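PDB 2H01: 2-Cys peroxiredoxin from Plasmodium yoelii, which probably reduces hydrogen peroxide and organic hydroperoxides to water and alcohols as a thiol-dependent thioredoxin peroxidase. Local coordinates for residues Y37-P40 / L41-T44; L58-F61 / K62-V66; V73-K76 / F77-L80; I100-S104 / K105-R109. All blocks are in the same frame, centred on the assembly; numbering follows the deposited sequence.

Contact 1 of 4, residues Y37-P40 / L41-T44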
loop_
_atom_site.group_PDB
_atom_site.type_symbol
_atom_site.label_atom_id
_atom_site.label_comp_id
_atom_site.label_asym_id
_atom_site.label_seq_id
_atom_site.Cartn_x
_atom_site.Cartn_y
_atom_site.Cartn_z
ATOM N N TYR A 37 0.775 1.578 0.118
ATOM C CA TYR A 37 0.811 2.541 1.211
ATOM C C TYR A 37 2.064 3.400 1.156
ATOM O O TYR A 37 3.108 2.961 0.676
ATOM C CB TYR A 37 0.709 1.835 2.578
ATOM C CG TYR A 37 1.915 1.003 2.985
ATOM C CD1 TYR A 37 2.017 -0.340 2.632
ATOM C CD2 TYR A 37 2.941 1.562 3.745
ATOM C CE1 TYR A 37 3.107 -1.120 3.031
ATOM C CE2 TYR A 37 4.044 0.801 4.143
ATOM C CZ TYR A 37 4.116 -0.540 3.786
ATOM O OH TYR A 37 5.188 -1.290 4.199
ATOM N N PHE A 38 1.952 4.631 1.645
ATOM C CA PHE A 38 3.072 5.569 1.639
ATOM C C PHE A 38 3.536 6.010 3.022
ATOM O O PHE A 38 2.743 6.174 3.944
ATOM C CB PHE A 38 2.716 6.852 0.869
ATOM C CG PHE A 38 2.520 6.659 -0.603
ATOM C CD1 PHE A 38 1.293 6.243 -1.108
ATOM C CD2 PHE A 38 3.564 6.899 -1.493
ATOM C CE1 PHE A 38 1.102 6.066 -2.489
ATOM C CE2 PHE A 38 3.391 6.724 -2.875
ATOM C CZ PHE A 38 2.151 6.306 -3.371
ATOM N N TYR A 39 4.838 6.197 3.165
ATOM C CA TYR A 39 5.385 6.712 4.410
ATOM C C TYR A 39 6.466 7.707 3.972
ATOM O O TYR A 39 7.016 7.594 2.881
ATOM C CB TYR A 39 5.938 5.594 5.303
ATOM C CG TYR A 39 7.034 4.749 4.706
ATOM C CD1 TYR A 39 6.738 3.703 3.832
ATOM C CD2 TYR A 39 8.379 4.991 5.023
ATOM C CE1 TYR A 39 7.745 2.918 3.290
ATOM C CE2 TYR A 39 9.396 4.216 4.484
ATOM C CZ TYR A 39 9.071 3.181 3.621
ATOM O OH TYR A 39 10.066 2.411 3.085
ATOM N N PRO A 40 6.754 8.714 4.806
ATOM C CA PRO A 40 7.758 9.738 4.508
ATOM C C PRO A 40 9.168 9.247 4.181
ATOM O O PRO A 40 9.653 9.392 3.058
ATOM C CB PRO A 40 7.757 10.607 5.771
ATOM C CG PRO A 40 6.378 10.430 6.331
ATOM C CD PRO A 40 6.129 8.955 6.121
ATOM N N LEU A 41 9.820 8.663 5.178
ATOM C CA LEU A 41 11.200 8.241 5.019
ATOM C C LEU A 41 11.636 7.023 5.797
ATOM O O LEU A 41 10.995 6.591 6.753
ATOM C CB LEU A 41 12.124 9.383 5.438
ATOM C CG LEU A 41 12.003 10.731 4.739
ATOM C CD1 LEU A 41 12.751 11.781 5.550
ATOM C CD2 LEU A 41 12.550 10.625 3.321
ATOM N N ASP A 42 12.780 6.513 5.368
ATOM C CA ASP A 42 13.449 5.382 5.976
ATOM C C ASP A 42 14.367 5.956 7.060
ATOM O O ASP A 42 14.696 7.139 7.037
ATOM C CB ASP A 42 14.318 4.689 4.932
ATOM C CG ASP A 42 13.532 3.785 4.002
ATOM O OD1 ASP A 42 12.306 3.968 3.824
ATOM O OD2 ASP A 42 14.180 2.891 3.431
ATOM N N PHE A 43 14.775 5.117 8.005
ATOM C CA PHE A 43 15.700 5.526 9.058
ATOM C C PHE A 43 15.390 6.739 9.954
ATOM O O PHE A 43 16.304 7.234 10.604
ATOM C CB PHE A 43 17.096 5.729 8.439
ATOM C CG PHE A 43 17.809 4.441 8.075
ATOM C CD1 PHE A 43 18.212 3.545 9.063
ATOM C CD2 PHE A 43 18.112 4.149 6.749
ATOM C CE1 PHE A 43 18.917 2.377 8.730
ATOM C CE2 PHE A 43 18.814 2.986 6.404
ATOM C CZ PHE A 43 19.218 2.103 7.393
ATOM N N THR A 44 14.151 7.233 10.006
ATOM C CA THR A 44 13.858 8.383 10.880
ATOM C C THR A 44 13.765 7.909 12.321
ATOM O O THR A 44 13.944 6.732 12.594
ATOM C CB THR A 44 12.513 9.104 10.539
ATOM O OG1 THR A 44 11.405 8.275 10.923
ATOM C CG2 THR A 44 12.435 9.443 9.044
#
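Tyr39 and Asp42 join side chains across the loop that leaves strand 33-38 of the thioredoxin fold and runs on toward helix 49-56. From CB the tyrosine ring enters the space between its own backbone N and carbonyl carbon (chi1 59°), which folds it back over the following residues. The touching is done by the CD2-CE2 edge of the ring. Tyr39 CD2 lies 3.5 Å from Leu41 O, close to the ring plane. One atom farther out, Tyr39 CE2 comes to 3.0 Å from Asp42 OD1, and at the tip Tyr39 OH donates a hydrogen bond of 2.8 Å to the same OD1. The bond meets this oxygen on its syn side, 18° out of the carboxylate plane, and ring and carboxylate are almost coplanar, 7° apart. Asp42 has further partners that fix its rotation: OD1 also bonds Ser72 OG, while OD2 is held by His79 ND1 of helix 76-83. The phenol is thus tied to a carboxylate that links this loop to strand 66-72 and helix 76-83. The side chain of Tyr39 is about 11 Å from that of Cys47, the predicted peroxidatic cysteine. The remaining packing is slight: Pro40 CB stands 4.4 Å from Leu41 CG, and Leu41 CD2 turns back to within 3.2 Å of Pro40 O.

Contact 2 of 4, residues L58-F61 / K62-V66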
loop_
_atom_site.group_PDB
_atom_site.type_symbol
_atom_site.label_atom_id
_atom_site.label_comp_id
_atom_site.label_asym_id
_atom_site.label_seq_id
_atom_site.Cartn_x
_atom_site.Cartn_y
_atom_site.Cartn_z
ATOM N N LEU A 58 0.725 -9.780 7.447
ATOM C CA LEU A 58 0.869 -10.264 6.082
ATOM C C LEU A 58 -0.037 -11.436 5.726
ATOM O O LEU A 58 -0.746 -11.391 4.722
ATOM C CB LEU A 58 2.316 -10.657 5.790
ATOM C CG LEU A 58 2.572 -11.038 4.327
ATOM C CD1 LEU A 58 2.259 -9.851 3.417
ATOM C CD2 LEU A 58 4.016 -11.463 4.157
ATOM N N ASP A 59 -0.017 -12.489 6.531
ATOM C CA ASP A 59 -0.854 -13.646 6.233
ATOM C C ASP A 59 -2.323 -13.302 5.999
ATOM O O ASP A 59 -2.955 -13.884 5.120
ATOM C CB ASP A 59 -0.729 -14.700 7.332
ATOM C CG ASP A 59 0.591 -15.453 7.262
ATOM O OD1 ASP A 59 1.036 -15.750 6.127
ATOM O OD2 ASP A 59 1.170 -15.756 8.331
ATOM N N SER A 60 -2.865 -12.372 6.779
ATOM C CA SER A 60 -4.256 -11.954 6.600
ATOM C C SER A 60 -4.455 -11.400 5.186
ATOM O O SER A 60 -5.510 -11.600 4.574
ATOM C CB SER A 60 -4.640 -10.879 7.625
ATOM O OG SER A 60 -4.825 -11.430 8.913
ATOM N N PHE A 61 -3.444 -10.693 4.674
ATOM C CA PHE A 61 -3.506 -10.126 3.320
ATOM C C PHE A 61 -3.380 -11.195 2.241
ATOM O O PHE A 61 -4.114 -11.173 1.255
ATOM C CB PHE A 61 -2.423 -9.064 3.114
ATOM C CG PHE A 61 -2.701 -7.782 3.831
ATOM C CD1 PHE A 61 -2.091 -7.500 5.042
ATOM C CD2 PHE A 61 -3.648 -6.893 3.336
ATOM C CE1 PHE A 61 -2.426 -6.355 5.759
ATOM C CE2 PHE A 61 -3.991 -5.745 4.046
ATOM C CZ PHE A 61 -3.381 -5.476 5.261
ATOM N N LYS A 62 -2.463 -12.135 2.425
ATOM C CA LYS A 62 -2.301 -13.196 1.440
ATOM C C LYS A 62 -3.584 -14.025 1.338
ATOM O O LYS A 62 -4.005 -14.399 0.247
ATOM C CB LYS A 62 -1.124 -14.116 1.811
ATOM C CG LYS A 62 0.243 -13.489 1.606
ATOM C CD LYS A 62 1.387 -14.453 1.935
ATOM C CE LYS A 62 2.746 -13.766 1.742
ATOM N NZ LYS A 62 3.892 -14.641 2.108
ATOM N N GLU A 63 -4.197 -14.306 2.486
ATOM C CA GLU A 63 -5.426 -15.098 2.537
ATOM C C GLU A 63 -6.539 -14.448 1.735
ATOM O O GLU A 63 -7.426 -15.134 1.218
ATOM C CB GLU A 63 -5.882 -15.284 3.993
ATOM C CG GLU A 63 -4.961 -16.171 4.814
ATOM C CD GLU A 63 -5.170 -16.045 6.316
ATOM O OE1 GLU A 63 -5.952 -15.169 6.753
ATOM O OE2 GLU A 63 -4.530 -16.818 7.064
ATOM N N ARG A 64 -6.492 -13.122 1.627
ATOM C CA ARG A 64 -7.519 -12.387 0.893
ATOM C C ARG A 64 -7.013 -11.996 -0.476
ATOM O O ARG A 64 -7.609 -11.161 -1.163
ATOM C CB ARG A 64 -7.951 -11.148 1.695
ATOM C CG ARG A 64 -8.480 -11.512 3.084
ATOM C CD ARG A 64 -8.826 -10.291 3.923
ATOM N NE ARG A 64 -9.593 -10.673 5.113
ATOM C CZ ARG A 64 -9.092 -11.295 6.183
ATOM N NH1 ARG A 64 -7.808 -11.616 6.245
ATOM N NH2 ARG A 64 -9.891 -11.610 7.195
ATOM N N ASN A 65 -5.898 -12.612 -0.858
ATOM C CA ASN A 65 -5.273 -12.395 -2.157
ATOM C C ASN A 65 -4.899 -10.927 -2.403
ATOM O O ASN A 65 -5.153 -10.375 -3.480
ATOM C CB ASN A 65 -6.208 -12.911 -3.257
ATOM C CG ASN A 65 -5.475 -13.228 -4.544
ATOM O OD1 ASN A 65 -4.267 -13.474 -4.539
ATOM N ND2 ASN A 65 -6.206 -13.238 -5.657
ATOM N N VAL A 66 -4.285 -10.316 -1.391
ATOM C CA VAL A 66 -3.852 -8.922 -1.451
ATOM C C VAL A 66 -2.334 -8.812 -1.397
ATOM O O VAL A 66 -1.687 -9.396 -0.523
ATOM C CB VAL A 66 -4.413 -8.101 -0.281
ATOM C CG1 VAL A 66 -3.822 -6.693 -0.315
ATOM C CG2 VAL A 66 -5.928 -8.046 -0.359
#
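The last turn of helix 58-63 runs from the bond of Lys62 N to Leu58 O (3.0 Å) through that of Glu63 N to Asp59 O (2.9 Å) into a Schellman motif, in which Val66 N reaches back to Phe61 O at 2.8 Å and Asn65 N to Lys62 O. Asn65, with positive phi, is its C-prime residue, and its OD1 is hydrogen-bonded to Lys32 NZ. The reversal sends the chain into strand 66-72 and brings Val66 beside Phe61, its CB at the ring edge: Val66 CG1 lies 3.7 Å from Phe61 CD2, an apolar pair buried against Leu151 and Ile154 of helix 147-163. On another side of the helix the extended Lys62 chain crosses Leu58, Lys62 CE resting against the leucine 3.6 Å from Leu58 CD2. Asp59 OD1 remains 5.1 Å from Lys62 NZ, too far for a salt bridge. Arg64 has its CG opposite the carbonyl carbon (chi1 -58°) and a straight chain out to NE, which carries the guanidinium back along the helix; NE forms a salt bridge with Asp155 OD2. Arg64 NH1 donates to Ser60 O at 2.8 Å, with the oxygen only 5° from the guanidinium plane.

Contact 3 of 4, residues V73-K76 / F77-L80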
loop_
_atom_site.group_PDB
_atom_site.type_symbol
_atom_site.label_atom_id
_atom_site.label_comp_id
_atom_site.label_asym_id
_atom_site.label_seq_id
_atom_site.Cartn_x
_atom_site.Cartn_y
_atom_site.Cartn_z
ATOM N N VAL A 73 9.983 7.818 -0.786
ATOM C CA VAL A 73 10.850 8.377 -1.807
ATOM C C VAL A 73 12.320 7.928 -1.734
ATOM O O VAL A 73 13.127 8.323 -2.577
ATOM C CB VAL A 73 10.767 9.924 -1.793
ATOM C CG1 VAL A 73 9.303 10.361 -1.954
ATOM C CG2 VAL A 73 11.345 10.465 -0.509
ATOM N N ASP A 74 12.664 7.143 -0.716
ATOM C CA ASP A 74 13.991 6.544 -0.565
ATOM C C ASP A 74 14.390 5.602 -1.711
ATOM O O ASP A 74 13.543 5.069 -2.408
ATOM C CB ASP A 74 14.093 5.796 0.774
ATOM C CG ASP A 74 13.978 6.708 1.989
ATOM O OD1 ASP A 74 14.950 7.374 2.342
ATOM O OD2 ASP A 74 12.958 6.808 2.679
ATOM N N SER A 75 15.689 5.398 -1.894
ATOM C CA SER A 75 16.175 4.507 -2.951
ATOM C C SER A 75 16.056 3.050 -2.508
ATOM O O SER A 75 15.820 2.770 -1.327
ATOM C CB SER A 75 17.646 4.807 -3.262
ATOM O OG SER A 75 18.462 4.466 -2.151
ATOM N N LYS A 76 16.225 2.126 -3.454
ATOM C CA LYS A 76 16.144 0.709 -3.125
ATOM C C LYS A 76 17.315 0.304 -2.237
ATOM O O LYS A 76 17.193 -0.600 -1.409
ATOM C CB LYS A 76 16.121 -0.160 -4.391
ATOM C CG LYS A 76 17.314 -0.033 -5.331
ATOM C CD LYS A 76 17.282 -1.196 -6.334
ATOM C CE LYS A 76 18.494 -1.239 -7.261
ATOM N NZ LYS A 76 18.463 -0.136 -8.256
ATOM N N PHE A 77 18.447 0.980 -2.404
ATOM C CA PHE A 77 19.623 0.689 -1.597
ATOM C C PHE A 77 19.369 1.039 -0.136
ATOM O O PHE A 77 19.777 0.306 0.762
ATOM C CB PHE A 77 20.823 1.458 -2.132
ATOM C CG PHE A 77 21.208 1.058 -3.519
ATOM C CD1 PHE A 77 21.867 -0.143 -3.748
ATOM C CD2 PHE A 77 20.894 1.865 -4.599
ATOM C CE1 PHE A 77 22.210 -0.539 -5.033
ATOM C CE2 PHE A 77 21.234 1.478 -5.893
ATOM C CZ PHE A 77 21.894 0.272 -6.111
ATOM N N THR A 78 18.712 2.151 0.147
ATOM C CA THR A 78 18.427 2.412 1.542
ATOM C C THR A 78 17.306 1.603 2.169
ATOM O O THR A 78 17.311 1.382 3.369
ATOM C CB THR A 78 18.413 3.890 1.933
ATOM O OG1 THR A 78 18.582 4.703 0.782
ATOM C CG2 THR A 78 17.090 4.290 2.472
ATOM N N HIS A 79 16.381 1.120 1.346
ATOM C CA HIS A 79 15.385 0.175 1.858
ATOM C C HIS A 79 16.115 -1.080 2.331
ATOM O O HIS A 79 15.889 -1.573 3.433
ATOM C CB HIS A 79 14.389 -0.251 0.763
ATOM C CG HIS A 79 13.358 0.778 0.424
ATOM N ND1 HIS A 79 13.087 1.861 1.228
ATOM C CD2 HIS A 79 12.492 0.856 -0.614
ATOM C CE1 HIS A 79 12.102 2.565 0.702
ATOM N NE2 HIS A 79 11.721 1.973 -0.416
ATOM N N LEU A 80 16.981 -1.607 1.477
ATOM C CA LEU A 80 17.736 -2.812 1.810
ATOM C C LEU A 80 18.502 -2.630 3.120
ATOM O O LEU A 80 18.414 -3.465 4.026
ATOM C CB LEU A 80 18.711 -3.156 0.683
ATOM C CG LEU A 80 19.613 -4.361 0.948
ATOM C CD1 LEU A 80 18.738 -5.591 1.222
ATOM C CD2 LEU A 80 20.537 -4.601 -0.251
#
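His79 N donates to Ser75 O at 3.2 Å and Leu80 N to Lys76 O at 3.1 Å, two backbone bonds that open helix 76-83, the second the straighter with an N-H...O angle of 168°. This is the start of the helix in the beta-alpha-beta crossover from strand 66-72 to the parallel strand 98-101. Ser75 occupies the N-cap position. Its OG is turned in between the backbone N and the carbonyl carbon (chi1 67°), which brings Ser75 OG over the first turn, 2.9 Å from Thr78 OG1. The carbonyl of Ser75 has a second neighbour in the His79 imidazole: the oxygen sits 3.6 Å above one ring face, displaced toward the rim. Asp74 and Thr78 meet nearly at a right angle, with Asp74 OD1 3.8 Å from Thr78 CG2, and Asp74 CB touches His79 CE1 at the same distance. Lys76 and Phe77 run side by side in one direction; Lys76 CG overlies a face of the ring near its rim, while Lys76 CE approaches Phe77 CZ to 3.9 Å. The ammonium goes on to a salt bridge with Glu12 and a cation-pi contact with Phe20, whose ring also meets that of Phe77 edge to face. This helix start is built into the fold on two sides: Asp74 OD2 and His79 ND1 bond Asp42 in the loop after strand 33-38, and Asp74 O and His79 NE2 are tied to Ser101 and Ile100 of strand 98-101.

Contact 4 of 4, residues I100-S104 / K105-R109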
loop_
_atom_site.group_PDB
_atom_site.type_symbol
_atom_site.label_atom_id
_atom_site.label_comp_id
_atom_site.label_asym_id
_atom_site.label_seq_id
_atom_site.Cartn_x
_atom_site.Cartn_y
_atom_site.Cartn_z
ATOM N N ILE A 100 8.996 -0.542 -2.394
ATOM C CA ILE A 100 9.426 0.018 -3.669
ATOM C C ILE A 100 10.013 1.413 -3.489
ATOM O O ILE A 100 9.707 2.103 -2.499
ATOM C CB ILE A 100 8.250 0.063 -4.663
ATOM C CG1 ILE A 100 7.112 0.920 -4.103
ATOM C CG2 ILE A 100 7.760 -1.343 -4.975
ATOM C CD1 ILE A 100 6.019 1.213 -5.108
ATOM N N SER A 101 10.639 1.806 -4.462
ATOM C CA SER A 101 11.418 3.023 -4.336
ATOM C C SER A 101 10.949 4.084 -5.303
ATOM O O SER A 101 11.058 3.907 -6.516
ATOM C CB SER A 101 12.900 2.718 -4.581
ATOM O OG SER A 101 13.673 3.905 -4.671
ATOM N N ASP A 102 10.465 5.185 -4.736
ATOM C CA ASP A 102 9.948 6.329 -5.475
ATOM C C ASP A 102 10.961 7.472 -5.593
ATOM O O ASP A 102 10.717 8.572 -5.133
ATOM C CB ASP A 102 8.645 6.830 -4.847
ATOM C CG ASP A 102 7.920 7.838 -5.714
ATOM O OD1 ASP A 102 8.143 7.851 -6.933
ATOM O OD2 ASP A 102 7.119 8.664 -5.260
ATOM N N ILE A 103 12.089 7.196 -6.234
ATOM C CA ILE A 103 13.252 8.061 -6.151
ATOM C C ILE A 103 13.175 9.312 -7.008
ATOM O O ILE A 103 13.878 10.268 -6.759
ATOM C CB ILE A 103 14.550 7.305 -6.445
ATOM C CG1 ILE A 103 15.704 8.285 -6.531
ATOM C CG2 ILE A 103 14.454 6.559 -7.740
ATOM C CD1 ILE A 103 16.875 7.879 -5.738
ATOM N N SER A 104 12.321 9.295 -8.018
ATOM C CA SER A 104 11.979 10.502 -8.748
ATOM C C SER A 104 10.839 11.288 -8.129
ATOM O O SER A 104 10.552 12.396 -8.542
ATOM C CB SER A 104 11.694 10.181 -10.215
ATOM O OG SER A 104 10.354 9.813 -10.425
ATOM N N LYS A 105 10.193 10.699 -7.136
ATOM C CA LYS A 105 9.033 11.298 -6.491
ATOM C C LYS A 105 7.761 11.258 -7.337
ATOM O O LYS A 105 6.719 11.736 -6.914
ATOM C CB LYS A 105 9.327 12.721 -6.042
ATOM C CG LYS A 105 10.293 12.804 -4.893
ATOM C CD LYS A 105 10.476 14.214 -4.393
ATOM C CE LYS A 105 11.831 14.384 -3.766
ATOM N NZ LYS A 105 11.969 13.527 -2.583
ATOM N N SER A 106 7.846 10.603 -8.488
ATOM C CA SER A 106 6.767 10.575 -9.452
ATOM C C SER A 106 5.503 9.871 -8.957
ATOM O O SER A 106 4.406 10.319 -9.201
ATOM C CB SER A 106 7.249 10.001 -10.789
ATOM O OG SER A 106 7.488 8.611 -10.737
ATOM N N ILE A 107 5.679 8.769 -8.252
ATOM C CA ILE A 107 4.559 7.980 -7.778
ATOM C C ILE A 107 3.762 8.740 -6.734
ATOM O O ILE A 107 2.555 8.893 -6.861
ATOM C CB ILE A 107 5.034 6.612 -7.257
ATOM C CG1 ILE A 107 5.710 5.832 -8.381
ATOM C CG2 ILE A 107 3.888 5.835 -6.686
ATOM C CD1 ILE A 107 6.699 4.794 -7.938
ATOM N N ALA A 108 4.451 9.243 -5.720
ATOM C CA ALA A 108 3.808 10.053 -4.712
ATOM C C ALA A 108 3.038 11.169 -5.374
ATOM O O ALA A 108 1.935 11.479 -4.971
ATOM C CB ALA A 108 4.801 10.598 -3.724
ATOM N N ARG A 109 3.616 11.759 -6.406
ATOM C CA ARG A 109 2.968 12.892 -7.051
ATOM C C ARG A 109 1.666 12.470 -7.736
ATOM O O ARG A 109 0.632 13.115 -7.560
ATOM C CB ARG A 109 3.918 13.522 -8.085
ATOM C CG ARG A 109 3.550 14.953 -8.486
ATOM C CD ARG A 109 4.375 15.430 -9.686
ATOM N NE ARG A 109 5.809 15.240 -9.476
ATOM C CZ ARG A 109 6.547 15.970 -8.651
ATOM N NH1 ARG A 109 5.989 16.951 -7.958
ATOM N NH2 ARG A 109 7.841 15.714 -8.509
HETATM O O HOH W 1 13.567 10.973 -3.387
#
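Asp102 and the first turn of helix 106-110 are joined by two hydrogen bonds from backbone amides to one carboxylate. Ile107 N donates to Asp102 OD1 at 2.9 Å on the syn side; Ala108 N donates to Asp102 OD2 at 2.8 Å, almost straight at 171° but from above the carboxylate plane. With CG swung opposite the backbone N (chi1 -169°), the acid reaches forward over the helix start, where its negative charge would probably interact favourably with the positive end of the helix dipole. Sharing the two oxygens between successive amides also fixes its rotation.

The backbone between them makes a type I beta turn, Lys105 N returning to Asp102 O at 3.0 Å, and so links strand 98-101 of the central sheet to the helix, with Lys105 as N-cap residue. Inside this link Ser104 forms an ST turn: Ser104 OG accepts from Ser106 N at 3.3 Å.

In van der Waals contact, Ile107 slides past Asp102 in the opposite direction and lays Ile107 CD1 3.5 Å from Asp102 OD1. Ala108 CB is 3.4 Å from Asp102 OD2.

A water is held by Lys105 NZ at 3.1 Å and more weakly by Ile103 O, while NZ also bonds Ser118 O.

The four contacts follow one another along the chain; none nests within or crosses another. Contact 1 folds the loop after strand 33-38. Contact 2 then ends helix 58-63 and starts strand 66-72, on the opposite side of the chain's centre from contacts 1 and 4 and touching none of the others. Contact 3 begins helix 76-83 after that strand, and contact 4 turns strand 98-101 into helix 106-110. Contacts 1, 3 and 4 form one cluster. Hydrogen bonds join contact 3 to both contact 1 and contact 4, and Phe38 packs on Ile107 and Ala108, which brings together the ends of parallel strands 33-38, 66-72 and 98-101 and the helices that follow the last two.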